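Local coordinates for protein alcohol oxidase (Myceliophthora thermophila, PDB 6F74) that binds FAD as a VAO-type flavoprotein oxidase and probably oxidises an alcohol-type substrate with molecular oxygen, at residues Phe144-Ser156 with Ser165-Ser177. Sequence-based numbering, arbitrary orientation.
With FAD (flavin-adenine dinucleotide), chain I.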
# COMPACT_ATOMS: atom_id res chain seq x y z
N PHE A 144 -20.17 -13.71 15.28
CA PHE A 144 -21.44 -13.25 14.70
C PHE A 144 -21.44 -13.38 13.16
O PHE A 144 -22.42 -13.80 12.58
CB PHE A 144 -21.76 -11.81 15.17
CG PHE A 144 -23.12 -11.31 14.77
CD1 PHE A 144 -23.34 -10.82 13.47
CD2 PHE A 144 -24.17 -11.30 15.66
CE1 PHE A 144 -24.57 -10.34 13.09
CE2 PHE A 144 -25.42 -10.84 15.28
CZ PHE A 144 -25.61 -10.35 13.99
N ALA A 145 -20.34 -13.02 12.50
CA ALA A 145 -20.23 -13.09 11.03
C ALA A 145 -20.41 -14.52 10.55
O ALA A 145 -21.18 -14.80 9.62
CB ALA A 145 -18.88 -12.59 10.56
N LYS A 146 -19.69 -15.43 11.21
CA LYS A 146 -19.76 -16.85 10.90
C LYS A 146 -21.14 -17.42 11.23
O LYS A 146 -21.71 -18.16 10.46
CB LYS A 146 -18.69 -17.65 11.68
CG LYS A 146 -17.25 -17.34 11.34
CD LYS A 146 -16.30 -18.38 11.93
CE LYS A 146 -16.28 -18.39 13.44
NZ LYS A 146 -15.41 -19.44 13.98
N GLN A 147 -21.69 -17.04 12.37
CA GLN A 147 -22.99 -17.54 12.79
C GLN A 147 -24.11 -17.15 11.81
O GLN A 147 -24.93 -18.02 11.44
CB GLN A 147 -23.36 -17.03 14.18
CG GLN A 147 -24.63 -17.68 14.72
CD GLN A 147 -25.04 -17.15 16.05
OE1 GLN A 147 -24.33 -16.38 16.66
NE2 GLN A 147 -26.18 -17.62 16.53
N HIS A 148 -24.12 -15.89 11.37
CA HIS A 148 -25.14 -15.42 10.45
C HIS A 148 -24.73 -15.44 8.98
O HIS A 148 -25.43 -14.88 8.13
CB HIS A 148 -25.70 -14.06 10.88
CG HIS A 148 -26.24 -14.05 12.27
ND1 HIS A 148 -27.51 -14.48 12.61
CD2 HIS A 148 -25.65 -13.68 13.43
CE1 HIS A 148 -27.70 -14.34 13.91
NE2 HIS A 148 -26.60 -13.84 14.43
N ASN A 149 -23.62 -16.13 8.69
CA ASN A 149 -23.08 -16.27 7.34
C ASN A 149 -22.96 -14.95 6.61
O ASN A 149 -23.37 -14.80 5.44
CB ASN A 149 -23.92 -17.31 6.57
CG ASN A 149 -23.52 -17.45 5.12
OD1 ASN A 149 -22.33 -17.57 4.80
ND2 ASN A 149 -24.50 -17.46 4.23
N ILE A 150 -22.45 -13.96 7.32
CA ILE A 150 -22.30 -12.61 6.81
C ILE A 150 -20.80 -12.42 6.53
O ILE A 150 -19.95 -12.81 7.36
CB ILE A 150 -22.77 -11.55 7.84
CG1 ILE A 150 -24.26 -11.69 8.09
CG2 ILE A 150 -22.45 -10.14 7.39
CD1 ILE A 150 -24.86 -10.60 8.98
N ARG A 151 -20.50 -11.78 5.40
CA ARG A 151 -19.13 -11.55 4.96
C ARG A 151 -18.39 -10.65 5.95
O ARG A 151 -18.87 -9.55 6.27
CB ARG A 151 -19.09 -10.93 3.55
CG ARG A 151 -17.69 -10.56 3.09
CD ARG A 151 -17.63 -9.92 1.74
NE ARG A 151 -16.26 -9.57 1.38
CZ ARG A 151 -15.88 -9.06 0.20
NH1 ARG A 151 -16.78 -8.84 -0.76
NH2 ARG A 151 -14.58 -8.76 -0.03
N LEU A 152 -17.25 -11.13 6.43
CA LEU A 152 -16.44 -10.35 7.37
C LEU A 152 -15.39 -9.58 6.60
O LEU A 152 -14.59 -10.18 5.88
CB LEU A 152 -15.78 -11.23 8.44
CG LEU A 152 -14.97 -10.49 9.51
CD1 LEU A 152 -15.89 -9.69 10.41
CD2 LEU A 152 -14.17 -11.46 10.35
N VAL A 153 -15.38 -8.27 6.78
CA VAL A 153 -14.41 -7.39 6.17
C VAL A 153 -13.52 -6.79 7.27
O VAL A 153 -14.00 -6.27 8.25
CB VAL A 153 -15.11 -6.29 5.33
CG1 VAL A 153 -14.09 -5.41 4.65
CG2 VAL A 153 -16.03 -6.93 4.27
N THR A 154 -12.21 -6.88 7.09
CA THR A 154 -11.25 -6.40 8.08
C THR A 154 -10.64 -5.09 7.60
O THR A 154 -10.18 -5.00 6.47
CB THR A 154 -10.16 -7.47 8.35
OG1 THR A 154 -10.79 -8.67 8.85
CG2 THR A 154 -9.10 -6.97 9.38
N SER A 155 -10.66 -4.07 8.46
CA SER A 155 -10.01 -2.80 8.16
C SER A 155 -9.26 -2.30 9.38
O SER A 155 -9.84 -2.19 10.45
CB SER A 155 -11.04 -1.79 7.71
OG SER A 155 -10.48 -0.56 7.34
N SER A 156 -7.96 -2.04 9.22
CA SER A 156 -7.21 -1.28 10.23
C SER A 156 -7.33 0.22 10.01
O SER A 156 -7.49 0.96 10.98
CB SER A 156 -5.75 -1.67 10.26
OG SER A 156 -5.62 -3.00 10.77
N SER A 165 -10.02 -4.13 1.83
CA SER A 165 -10.79 -3.84 3.05
C SER A 165 -12.24 -3.36 2.76
O SER A 165 -12.81 -2.57 3.54
CB SER A 165 -10.03 -2.83 3.92
OG SER A 165 -9.73 -1.62 3.24
N ASP A 166 -12.81 -3.79 1.64
CA ASP A 166 -14.22 -3.49 1.26
C ASP A 166 -15.02 -4.81 1.20
O ASP A 166 -14.47 -5.89 1.25
CB ASP A 166 -14.29 -2.77 -0.11
CG ASP A 166 -13.68 -1.37 -0.10
OD1 ASP A 166 -13.16 -0.94 0.95
OD2 ASP A 166 -13.68 -0.65 -1.13
N GLY A 167 -16.33 -4.70 1.04
CA GLY A 167 -17.12 -5.87 0.63
C GLY A 167 -18.59 -5.58 0.70
O GLY A 167 -19.08 -5.28 1.78
N TYR A 168 -19.27 -5.65 -0.44
CA TYR A 168 -20.73 -5.48 -0.51
C TYR A 168 -21.45 -6.30 0.55
O TYR A 168 -21.19 -7.51 0.68
CB TYR A 168 -21.31 -5.85 -1.92
CG TYR A 168 -22.82 -5.79 -1.98
CD1 TYR A 168 -23.48 -4.60 -2.24
CD2 TYR A 168 -23.60 -6.90 -1.73
CE1 TYR A 168 -24.87 -4.52 -2.27
CE2 TYR A 168 -25.01 -6.85 -1.77
CZ TYR A 168 -25.63 -5.66 -2.05
OH TYR A 168 -26.99 -5.56 -2.08
N GLY A 169 -22.33 -5.65 1.29
CA GLY A 169 -23.19 -6.31 2.25
C GLY A 169 -22.44 -6.90 3.45
O GLY A 169 -22.91 -7.85 4.06
N GLY A 170 -21.28 -6.33 3.74
CA GLY A 170 -20.35 -6.90 4.69
C GLY A 170 -20.55 -6.41 6.10
O GLY A 170 -21.20 -5.39 6.33
N LEU A 171 -19.97 -7.15 7.04
CA LEU A 171 -19.81 -6.70 8.42
C LEU A 171 -18.34 -6.38 8.59
O LEU A 171 -17.49 -7.27 8.48
CB LEU A 171 -20.26 -7.79 9.39
CG LEU A 171 -20.01 -7.58 10.89
CD1 LEU A 171 -20.59 -6.25 11.40
CD2 LEU A 171 -20.60 -8.73 11.66
N GLU A 172 -18.03 -5.11 8.84
CA GLU A 172 -16.64 -4.70 8.99
C GLU A 172 -16.12 -4.89 10.43
O GLU A 172 -16.69 -4.38 11.37
CB GLU A 172 -16.45 -3.26 8.55
CG GLU A 172 -15.00 -2.80 8.53
CD GLU A 172 -14.84 -1.36 8.16
OE1 GLU A 172 -15.07 -0.52 9.03
OE2 GLU A 172 -14.45 -1.06 7.00
N LEU A 173 -15.03 -5.63 10.57
CA LEU A 173 -14.22 -5.60 11.77
C LEU A 173 -13.28 -4.43 11.64
O LEU A 173 -12.24 -4.53 10.96
CB LEU A 173 -13.45 -6.91 11.92
CG LEU A 173 -12.50 -6.97 13.12
CD1 LEU A 173 -13.25 -6.89 14.44
CD2 LEU A 173 -11.71 -8.25 13.01
N TRP A 174 -13.64 -3.32 12.28
CA TRP A 174 -12.81 -2.09 12.27
C TRP A 174 -11.86 -2.08 13.47
O TRP A 174 -12.28 -2.01 14.62
CB TRP A 174 -13.73 -0.88 12.29
CG TRP A 174 -13.09 0.44 12.01
CD1 TRP A 174 -12.01 0.69 11.20
CD2 TRP A 174 -13.51 1.70 12.52
NE1 TRP A 174 -11.73 2.04 11.19
CE2 TRP A 174 -12.64 2.68 11.99
CE3 TRP A 174 -14.54 2.10 13.36
CZ2 TRP A 174 -12.78 4.05 12.27
CZ3 TRP A 174 -14.69 3.46 13.66
CH2 TRP A 174 -13.80 4.41 13.11
N LEU A 175 -10.55 -2.15 13.19
CA LEU A 175 -9.53 -2.30 14.23
C LEU A 175 -8.87 -1.01 14.66
O LEU A 175 -7.95 -1.03 15.47
CB LEU A 175 -8.50 -3.32 13.75
CG LEU A 175 -9.10 -4.72 13.53
CD1 LEU A 175 -8.05 -5.60 12.85
CD2 LEU A 175 -9.58 -5.35 14.83
N HIS A 176 -9.36 0.12 14.17
CA HIS A 176 -8.67 1.42 14.34
C HIS A 176 -8.50 1.82 15.81
O HIS A 176 -7.53 2.46 16.16
CB HIS A 176 -9.41 2.48 13.54
CG HIS A 176 -8.77 3.83 13.56
ND1 HIS A 176 -9.40 4.93 14.08
CD2 HIS A 176 -7.58 4.26 13.08
CE1 HIS A 176 -8.62 5.98 13.95
NE2 HIS A 176 -7.53 5.61 13.32
N SER A 177 -9.42 1.42 16.69
CA SER A 177 -9.25 1.66 18.15
C SER A 177 -8.79 0.45 18.96
O SER A 177 -8.94 0.43 20.18
CB SER A 177 -10.56 2.19 18.75
OG SER A 177 -11.06 3.27 18.01
PA FAD I . -6.48 -1.42 5.26
O1A FAD I . -7.32 -0.91 4.10
O2A FAD I . -7.02 -1.17 6.64
O5B FAD I . -6.26 -2.97 5.03
C5B FAD I . -5.54 -3.40 3.91
C4B FAD I . -5.73 -4.90 3.75
O4B FAD I . -5.15 -5.51 4.90
C3B FAD I . -7.15 -5.40 3.71
O3B FAD I . -7.16 -6.61 2.95
C2B FAD I . -7.47 -5.76 5.14
O2B FAD I . -8.39 -6.85 5.31
C1B FAD I . -6.12 -6.22 5.65
N9A FAD I . -5.85 -5.99 7.07
C8A FAD I . -5.65 -4.81 7.66
N7A FAD I . -5.39 -4.97 8.97
C5A FAD I . -5.41 -6.27 9.21
C6A FAD I . -5.19 -7.09 10.40
N6A FAD I . -4.90 -6.45 11.56
N1A FAD I . -5.30 -8.44 10.27
C2A FAD I . -5.60 -9.01 9.07
N3A FAD I . -5.79 -8.31 7.92
C4A FAD I . -5.70 -6.95 7.95
N1 FAD I . 2.70 1.47 1.03
C2 FAD I . 4.06 1.44 1.01
O2 FAD I . 4.63 0.33 0.83
N3 FAD I . 4.80 2.54 1.20
C4 FAD I . 4.26 3.76 1.39
O4 FAD I . 4.95 4.78 1.55
C4X FAD I . 2.78 3.88 1.40
N5 FAD I . 2.18 5.08 1.57
C5X FAD I . 0.83 5.16 1.59
C6 FAD I . 0.22 6.40 1.79
C7 FAD I . -1.16 6.54 1.83
C7M FAD I . -1.64 7.95 2.03
C8 FAD I . -2.02 5.33 1.68
C8M FAD I . -3.54 5.38 1.77
C9 FAD I . -1.42 4.09 1.46
C9A FAD I . -0.02 3.94 1.41
N10 FAD I . 0.63 2.69 1.22
C10 FAD I . 2.03 2.64 1.20
C1' FAD I . -0.11 1.44 0.94
C2' FAD I . -0.37 0.47 2.05
O2' FAD I . 0.80 -0.32 2.21
C3' FAD I . -1.52 -0.46 1.65
O3' FAD I . -2.67 0.28 1.20
C4' FAD I . -1.92 -1.39 2.78
O4' FAD I . -2.99 -2.24 2.35
C5' FAD I . -2.33 -0.61 4.02
O5' FAD I . -2.68 -1.50 5.07
P FAD I . -3.75 -0.91 6.08
O1P FAD I . -3.32 0.47 6.52
O2P FAD I . -3.99 -1.97 7.10
O3P FAD I . -5.01 -0.75 5.09
O HOH W 1 -19.50 -9.51 -0.64
O HOH W 2 -22.34 -10.49 3.26
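The carbonyl oxygen of L171 is approached by two groups of the facing strand: V153 N donates a nearly straight hydrogen bond (2.9 Å, 174° at the hydrogen) and L152 CA adds a CA-H...O contact of 3.4 Å. With L171 N on R151 O, L173 N on V153 O, S155 N on L173 O and L175 N on S155 O, the bonds alternate as in a parallel pair, and the strand axes run 28° apart.

On one face of this pair, L152 CD1 rests on L173 CB, while T154 CG2, which lies over one face of the FAD adenine, meets L175 CD1 at 3.9 Å. On the other, V153 CG1, anti to the backbone N (chi1 -178°), presses against the S165 carbonyl. The extended R151 side chain lays one guanidinium face over G167 CA; a water in its plane links NH1 to Y168 O, and E589 forms a salt bridge with NH1.

T154 of the strand, S156 just after it and S165 in the loop before 171-174 hold the cofactor, with S156 OG donating to FAD N7A (2.7 Å), S165 OG to a phosphate oxygen, O1A (2.7 Å), and ribose O2B to T154 O. Strand 152-155 is an edge strand of a four-stranded mixed sheet in the FAD-binding domain; strand 128-131 flanks 171-174 across from it, and helix 135-147 packs against L152, L173 and L175.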